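Fiber protein 2 (Fowl adenovirus 1, PDB 2VTW) forms the short-fibre spikes at the capsid vertices and, through its trimeric C-terminal head, probably attaches the virion to a host receptor. Local coordinates at residues Y124-G129 with A168-C173. Sequence-based numbering, arbitrary orientation.
Sequences YASRFG and AFTFQC
With OG1 beside its own backbone N (chi1 -59°), Thr170 meets the backbone of Ser126, whose OG stands anti to the backbone N (chi1 -170°). The amide of Ser126 donates to Thr170 OG1, with N to OG1 at 2.9 Å and a bent N-H...O angle of 146°. Ser126 OG lies 3.1 Å from Ala168 O, a possible bond whose proton has another acceptor nearby. Ser126 CB sits 3.0 Å from Thr170 OG1 and 3.9 Å from Ala168 CB, wedged between two side chains from one face of strand 163-173. Ala168 CB also approaches the edge of the Tyr124 ring at CD2, 4.2 Å away and near the ring plane. Further along the strand, two waters can each bridge Ser126 O and Gln172 OE1, acceptors that could not bond directly, though which bonds their protons serve is not settled.

The strand's backbone already pairs with strands 71-76 and 147-157, and mainly side chains receive the loop. Thr170 OG1 and Tyr124 O both bond Thr73 OG1, while Gln152 holds Tyr124 OH and the amides of Arg127 and Phe128; Gly129 then joins a neighbouring subunit's strand. Polar side chains and water thus fasten an irregular loop across a beta-sheet face without beta pairing to this strand.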
loop_
_atom_site.group_PDB
_atom_site.type_symbol
_atom_site.label_atom_id
_atom_site.label_comp_id
_atom_site.label_asym_id
_atom_site.label_seq_id
_atom_site.Cartn_x
_atom_site.Cartn_y
_atom_site.Cartn_z
ATOM N N TYR A 124 -10.875 -0.408 21.288
ATOM C CA TYR A 124 -11.654 -0.211 20.078
ATOM C C TYR A 124 -11.086 -1.105 18.948
ATOM O O TYR A 124 -9.887 -1.056 18.671
ATOM C CB TYR A 124 -11.588 1.259 19.675
ATOM C CG TYR A 124 -12.396 1.579 18.434
ATOM C CD1 TYR A 124 -13.768 1.789 18.513
ATOM C CD2 TYR A 124 -11.791 1.675 17.184
ATOM C CE1 TYR A 124 -14.514 2.075 17.395
ATOM C CE2 TYR A 124 -12.546 1.967 16.052
ATOM C CZ TYR A 124 -13.898 2.158 16.173
ATOM O OH TYR A 124 -14.665 2.452 15.085
ATOM N N ALA A 125 -11.958 -1.900 18.319
ATOM C CA ALA A 125 -11.614 -2.749 17.156
ATOM C C ALA A 125 -11.731 -1.960 15.851
ATOM O O ALA A 125 -12.838 -1.680 15.395
ATOM C CB ALA A 125 -12.540 -3.964 17.091
ATOM N N SER A 126 -10.584 -1.591 15.283
ATOM C CA SER A 126 -10.493 -1.084 13.903
ATOM C C SER A 126 -11.069 -2.132 12.952
ATOM O O SER A 126 -10.609 -3.269 12.939
ATOM C CB SER A 126 -9.040 -0.795 13.584
ATOM O OG SER A 126 -8.879 -0.100 12.372
ATOM N N ARG A 127 -12.087 -1.768 12.173
ATOM C CA ARG A 127 -12.766 -2.750 11.301
ATOM C C ARG A 127 -12.992 -2.374 9.815
ATOM O O ARG A 127 -13.206 -3.264 8.988
ATOM C CB ARG A 127 -14.101 -3.110 11.928
ATOM C CG ARG A 127 -13.948 -4.030 13.140
ATOM C CD ARG A 127 -15.270 -4.534 13.686
ATOM N NE ARG A 127 -16.099 -5.085 12.617
ATOM C CZ ARG A 127 -15.994 -6.306 12.099
ATOM N NH1 ARG A 127 -15.096 -7.191 12.551
ATOM N NH2 ARG A 127 -16.817 -6.643 11.113
ATOM N N PHE A 128 -12.970 -1.080 9.477
ATOM C CA PHE A 128 -13.461 -0.621 8.171
ATOM C C PHE A 128 -12.378 0.190 7.489
ATOM O O PHE A 128 -12.078 1.320 7.881
ATOM C CB PHE A 128 -14.769 0.189 8.317
ATOM C CG PHE A 128 -15.832 -0.534 9.090
ATOM C CD1 PHE A 128 -16.542 -1.569 8.510
ATOM C CD2 PHE A 128 -16.067 -0.230 10.428
ATOM C CE1 PHE A 128 -17.516 -2.274 9.251
ATOM C CE2 PHE A 128 -17.016 -0.916 11.167
ATOM C CZ PHE A 128 -17.751 -1.939 10.579
ATOM N N GLY A 129 -11.813 -0.393 6.440
ATOM C CA GLY A 129 -10.645 0.138 5.791
ATOM C C GLY A 129 -9.796 -1.026 5.289
ATOM O O GLY A 129 -10.261 -2.174 5.225
ATOM N N ALA A 168 -6.966 4.429 13.950
ATOM C CA ALA A 168 -6.882 3.191 14.713
ATOM C C ALA A 168 -6.187 2.109 13.866
ATOM O O ALA A 168 -6.567 1.885 12.706
ATOM C CB ALA A 168 -8.263 2.717 15.138
ATOM N N PHE A 169 -5.154 1.492 14.442
ATOM C CA PHE A 169 -4.452 0.340 13.862
ATOM C C PHE A 169 -4.744 -0.843 14.750
ATOM O O PHE A 169 -4.324 -0.843 15.900
ATOM C CB PHE A 169 -2.946 0.544 13.868
ATOM C CG PHE A 169 -2.442 1.573 12.901
ATOM C CD1 PHE A 169 -1.762 1.199 11.766
ATOM C CD2 PHE A 169 -2.587 2.923 13.167
ATOM C CE1 PHE A 169 -1.269 2.135 10.888
ATOM C CE2 PHE A 169 -2.093 3.887 12.273
ATOM C CZ PHE A 169 -1.446 3.504 11.139
ATOM N N THR A 170 -5.477 -1.836 14.259
ATOM C CA THR A 170 -5.707 -3.050 15.043
ATOM C C THR A 170 -4.891 -4.199 14.460
ATOM O O THR A 170 -5.072 -4.589 13.293
ATOM C CB THR A 170 -7.188 -3.407 15.222
ATOM O OG1 THR A 170 -7.888 -2.328 15.872
ATOM C CG2 THR A 170 -7.345 -4.661 16.077
ATOM N N PHE A 171 -3.985 -4.707 15.292
ATOM C CA PHE A 171 -3.070 -5.792 14.946
ATOM C C PHE A 171 -3.742 -7.099 15.268
ATOM O O PHE A 171 -4.100 -7.342 16.411
ATOM C CB PHE A 171 -1.768 -5.635 15.721
ATOM C CG PHE A 171 -1.010 -4.388 15.357
ATOM C CD1 PHE A 171 0.107 -4.454 14.553
ATOM C CD2 PHE A 171 -1.419 -3.139 15.815
ATOM C CE1 PHE A 171 0.807 -3.307 14.189
ATOM C CE2 PHE A 171 -0.725 -1.974 15.459
ATOM C CZ PHE A 171 0.385 -2.052 14.662
ATOM N N GLN A 172 -3.922 -7.937 14.254
ATOM C CA GLN A 172 -4.678 -9.157 14.385
ATOM C C GLN A 172 -3.737 -10.363 14.239
ATOM O O GLN A 172 -3.401 -10.774 13.110
ATOM C CB GLN A 172 -5.787 -9.176 13.346
ATOM C CG GLN A 172 -6.558 -7.833 13.293
ATOM C CD GLN A 172 -7.749 -7.843 12.375
ATOM O OE1 GLN A 172 -8.669 -7.030 12.532
ATOM N NE2 GLN A 172 -7.769 -8.772 11.416
ATOM N N CYS A 173 -3.301 -10.892 15.391
ATOM C CA CYS A 173 -2.379 -12.046 15.456
ATOM C C CYS A 173 -3.056 -13.339 15.037
ATOM O O CYS A 173 -4.211 -13.604 15.420
ATOM C CB CYS A 173 -1.834 -12.233 16.872
ATOM S SG CYS A 173 -0.784 -10.920 17.482
HETATM O O HOH W 1 -10.833 -5.899 11.234
HETATM O O HOH W 2 -10.348 -5.581 14.466
#